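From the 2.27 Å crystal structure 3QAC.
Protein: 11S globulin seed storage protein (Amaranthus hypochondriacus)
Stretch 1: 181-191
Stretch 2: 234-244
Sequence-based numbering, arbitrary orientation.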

# COMPACT_ATOMS: atom_id res chain seq x y z
N PHE A 181 6.81 -20.96 -7.54
CA PHE A 181 7.14 -22.19 -6.84
C PHE A 181 6.28 -23.31 -7.42
O PHE A 181 5.06 -23.18 -7.48
CB PHE A 181 6.83 -22.06 -5.34
CG PHE A 181 7.49 -20.88 -4.66
CD1 PHE A 181 8.49 -21.08 -3.72
CD2 PHE A 181 7.09 -19.58 -4.92
CE1 PHE A 181 9.09 -20.01 -3.07
CE2 PHE A 181 7.68 -18.51 -4.27
CZ PHE A 181 8.69 -18.73 -3.34
N TYR A 182 6.91 -24.39 -7.87
CA TYR A 182 6.18 -25.55 -8.38
C TYR A 182 6.12 -26.67 -7.35
O TYR A 182 7.01 -26.80 -6.49
CB TYR A 182 6.78 -26.09 -9.68
CG TYR A 182 6.33 -25.36 -10.92
CD1 TYR A 182 6.99 -24.22 -11.35
CD2 TYR A 182 5.25 -25.80 -11.64
CE1 TYR A 182 6.58 -23.55 -12.50
CE2 TYR A 182 4.83 -25.13 -12.77
CZ TYR A 182 5.49 -24.01 -13.21
OH TYR A 182 5.06 -23.35 -14.35
N LEU A 183 5.06 -27.46 -7.45
CA LEU A 183 4.78 -28.51 -6.48
C LEU A 183 5.07 -29.88 -7.05
O LEU A 183 4.82 -30.89 -6.41
CB LEU A 183 3.32 -28.42 -6.06
CG LEU A 183 3.15 -27.29 -5.05
CD1 LEU A 183 1.69 -26.94 -4.86
CD2 LEU A 183 3.80 -27.74 -3.75
N ALA A 184 5.60 -29.91 -8.27
CA ALA A 184 5.90 -31.15 -8.96
C ALA A 184 6.78 -30.87 -10.17
O ALA A 184 6.84 -29.75 -10.66
CB ALA A 184 4.59 -31.85 -9.40
N GLY A 185 7.47 -31.90 -10.64
CA GLY A 185 8.26 -31.80 -11.86
C GLY A 185 9.62 -31.16 -11.66
O GLY A 185 10.06 -30.94 -10.53
N LYS A 186 10.28 -30.86 -12.76
CA LYS A 186 11.55 -30.15 -12.71
C LYS A 186 11.49 -29.02 -13.73
O LYS A 186 12.17 -29.07 -14.76
CB LYS A 186 12.71 -31.10 -12.99
CG LYS A 186 14.07 -30.52 -12.63
CD LYS A 186 15.22 -31.34 -13.24
CE LYS A 186 16.57 -30.59 -13.18
NZ LYS A 186 16.95 -29.85 -14.43
N PRO A 187 10.66 -28.01 -13.46
CA PRO A 187 10.35 -26.88 -14.35
C PRO A 187 11.51 -25.91 -14.51
O PRO A 187 12.27 -25.68 -13.56
CB PRO A 187 9.22 -26.17 -13.60
CG PRO A 187 9.47 -26.48 -12.19
CD PRO A 187 9.90 -27.92 -12.21
N GLN A 188 11.66 -25.35 -15.71
CA GLN A 188 12.66 -24.32 -15.93
C GLN A 188 12.24 -23.04 -15.21
O GLN A 188 11.05 -22.79 -15.04
CB GLN A 188 12.78 -24.00 -17.42
CG GLN A 188 13.38 -25.11 -18.28
CD GLN A 188 13.89 -24.57 -19.62
OE1 GLN A 188 14.20 -23.38 -19.76
NE2 GLN A 188 13.99 -25.45 -20.61
N GLN A 189 13.20 -22.24 -14.77
CA GLN A 189 12.87 -20.91 -14.27
C GLN A 189 12.12 -20.21 -15.37
O GLN A 189 12.45 -20.35 -16.54
CB GLN A 189 14.12 -20.12 -13.90
CG GLN A 189 14.89 -20.72 -12.73
CD GLN A 189 14.01 -20.93 -11.50
OE1 GLN A 189 14.08 -21.98 -10.84
NE2 GLN A 189 13.17 -19.94 -11.19
N GLU A 190 11.10 -19.45 -15.01
CA GLU A 190 10.30 -18.80 -16.01
C GLU A 190 10.74 -17.36 -16.22
O GLU A 190 10.36 -16.74 -17.21
CB GLU A 190 8.80 -18.90 -15.66
CG GLU A 190 8.09 -20.05 -16.36
CD GLU A 190 6.87 -20.58 -15.63
OE1 GLU A 190 6.04 -19.77 -15.15
OE2 GLU A 190 6.73 -21.81 -15.55
N HIS A 191 11.58 -16.84 -15.32
CA HIS A 191 11.92 -15.42 -15.39
C HIS A 191 13.39 -15.04 -15.19
O HIS A 191 13.68 -13.96 -14.69
CB HIS A 191 11.05 -14.64 -14.40
CG HIS A 191 9.59 -14.76 -14.67
ND1 HIS A 191 8.93 -13.94 -15.56
CD2 HIS A 191 8.67 -15.63 -14.19
CE1 HIS A 191 7.66 -14.29 -15.61
NE2 HIS A 191 7.47 -15.31 -14.79
N LEU A 234 8.18 -37.20 -5.68
CA LEU A 234 7.89 -35.82 -5.34
C LEU A 234 9.00 -34.91 -5.85
O LEU A 234 8.74 -33.86 -6.43
CB LEU A 234 7.73 -35.68 -3.82
CG LEU A 234 6.29 -35.51 -3.31
CD1 LEU A 234 5.28 -36.17 -4.23
CD2 LEU A 234 6.13 -36.02 -1.88
N GLN A 235 10.24 -35.33 -5.67
CA GLN A 235 11.34 -34.42 -5.93
C GLN A 235 11.65 -34.34 -7.40
O GLN A 235 12.34 -33.42 -7.85
CB GLN A 235 12.55 -34.80 -5.10
CG GLN A 235 12.25 -34.76 -3.63
CD GLN A 235 13.37 -35.30 -2.78
OE1 GLN A 235 13.95 -36.35 -3.09
NE2 GLN A 235 13.68 -34.60 -1.70
N ALA A 236 11.12 -35.30 -8.15
CA ALA A 236 11.20 -35.29 -9.61
C ALA A 236 12.59 -34.96 -10.13
O ALA A 236 12.73 -34.32 -11.17
CB ALA A 236 10.18 -34.34 -10.19
N GLU A 237 13.62 -35.38 -9.41
CA GLU A 237 14.98 -35.18 -9.88
C GLU A 237 15.16 -35.85 -11.25
O GLU A 237 15.94 -35.40 -12.08
CB GLU A 237 15.95 -35.74 -8.84
CG GLU A 237 15.26 -36.69 -7.85
CD GLU A 237 15.92 -36.70 -6.47
OE1 GLU A 237 16.83 -35.88 -6.24
OE2 GLU A 237 15.51 -37.54 -5.62
N GLN A 238 14.38 -36.91 -11.49
CA GLN A 238 14.45 -37.68 -12.72
C GLN A 238 13.35 -37.31 -13.71
O GLN A 238 12.83 -38.18 -14.42
CB GLN A 238 14.36 -39.19 -12.41
CG GLN A 238 15.42 -39.74 -11.46
CD GLN A 238 16.84 -39.71 -12.04
OE1 GLN A 238 17.51 -40.75 -12.12
NE2 GLN A 238 17.30 -38.53 -12.44
N ASP A 239 12.98 -36.03 -13.78
CA ASP A 239 11.86 -35.62 -14.62
C ASP A 239 12.30 -34.63 -15.68
O ASP A 239 13.04 -33.69 -15.40
CB ASP A 239 10.72 -35.04 -13.78
CG ASP A 239 9.42 -34.94 -14.54
OD1 ASP A 239 9.44 -34.54 -15.72
OD2 ASP A 239 8.38 -35.27 -13.96
N ASP A 240 11.84 -34.83 -16.91
CA ASP A 240 12.30 -34.03 -18.03
C ASP A 240 11.13 -33.49 -18.82
O ASP A 240 11.29 -33.04 -19.96
CB ASP A 240 13.22 -34.86 -18.93
CG ASP A 240 12.71 -36.29 -19.13
OD1 ASP A 240 13.44 -37.09 -19.78
OD2 ASP A 240 11.61 -36.62 -18.64
N ARG A 241 9.95 -33.52 -18.21
CA ARG A 241 8.72 -33.12 -18.88
C ARG A 241 8.45 -31.62 -18.85
O ARG A 241 7.64 -31.12 -19.65
CB ARG A 241 7.53 -33.85 -18.28
CG ARG A 241 7.61 -35.35 -18.43
CD ARG A 241 6.48 -35.98 -17.64
NE ARG A 241 6.60 -35.66 -16.23
CZ ARG A 241 5.59 -35.74 -15.37
NH1 ARG A 241 5.78 -35.43 -14.09
NH2 ARG A 241 4.39 -36.13 -15.80
N GLY A 242 9.12 -30.90 -17.96
CA GLY A 242 8.92 -29.47 -17.84
C GLY A 242 7.66 -29.18 -17.03
O GLY A 242 7.20 -30.06 -16.31
N ASN A 243 7.11 -27.98 -17.16
CA ASN A 243 5.99 -27.54 -16.30
C ASN A 243 4.60 -27.94 -16.80
O ASN A 243 3.61 -27.89 -16.05
CB ASN A 243 6.04 -26.02 -16.08
CG ASN A 243 5.91 -25.24 -17.39
OD1 ASN A 243 6.55 -25.57 -18.40
ND2 ASN A 243 5.10 -24.19 -17.38
N ILE A 244 4.50 -28.33 -18.07
CA ILE A 244 3.23 -28.76 -18.61
C ILE A 244 3.38 -30.15 -19.19
O ILE A 244 4.01 -30.33 -20.24
CB ILE A 244 2.73 -27.79 -19.68
CG1 ILE A 244 2.81 -26.36 -19.16
CG2 ILE A 244 1.31 -28.16 -20.14
CD1 ILE A 244 2.60 -25.32 -20.21
O HOH W 1 9.26 -26.24 -17.48

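The most unusual feature of this contact is its register: one residue of advance in stretch 1 corresponds to three in stretch 2, unlike the register of paired strands. The evidence is in the CA-CA separations, 5.1 Å for Gly-185 CA and Ala-236 CA, 5.8 Å for Lys-186 CA and Asp-239 CA, and 4.6 Å for Pro-187 CA and Gly-242 CA. The backbones meet chiefly as loops. The first of these three-residue steps is a type I turn from Ala-236 to Asp-239, spanned by a weak hydrogen bond from Asp-239 N to Ala-236 O at 3.1 Å. Ala-236, with phi 46°, is the first residue after the helix to leave helical phi/psi.

Two glycines lie at the close approach. Gly-185 (phi 81°) and Gly-242 (phi 80°) both have positive phi, which by itself favours glycine. At Gly-185 an ideal CB would point away from stretch 2 yet still lie 3.5 Å from Gly-242 O.

Around this close backbone approach the contacts are mainly van der Waals, and the contact buries 437 Å², counting both sides. Ala-236 CB packs 3.4 Å from Gly-185 O. Lys-186 starts toward the turn, its CB 3.7 Å from Ala-236 O and 3.6 Å from Asp-239 O, but its end leads away; the contacts are made by aliphatic carbons, Lys-186 CB and, at 4.3 Å from Glu-237 O, Lys-186 CD. Pro-187 CB meets Asn-243 CB at 4.0 Å.

A single direct hydrogen bond crosses between the stretches, from Asn-243 ND2 to Tyr-182 OH at 3.1 Å, with an N-H...acceptor angle of 138°. Tyr-182 OH donates a hydrogen bond to Glu-190 OE2 at 2.6 Å, so the hydroxyl accepts from the amide and donates to the carboxylate. Asn-243 ND2 also lies 3.4 Å from Glu-190 OE2, but the angle is poor and that pair is not a hydrogen bond.

Asp-239 points toward stretch 1, yet its carboxylate is engaged within its own loop. Asp-239 OD1 accepts from Arg-241 N at 2.7 Å, and Asp-239 OD2 forms a salt bridge with Arg-241 NH1 at 2.6 Å. Arg-241 NE adds bonds to Asp-239 OD1 at 3.1 Å and Asp-239 OD2 at 2.9 Å. These bonds tie the acid and the guanidinium together beside Gly-185, whose CA is 4.1 Å from Asp-239 OD2.

Water 1 supplies a second polar link, its O accepting from Gln-188 N at 3.1 Å and donating to Asn-243 OD1 at 2.9 Å. Asn-243 thus reaches stretch 1 directly through ND2 and by way of water through OD1.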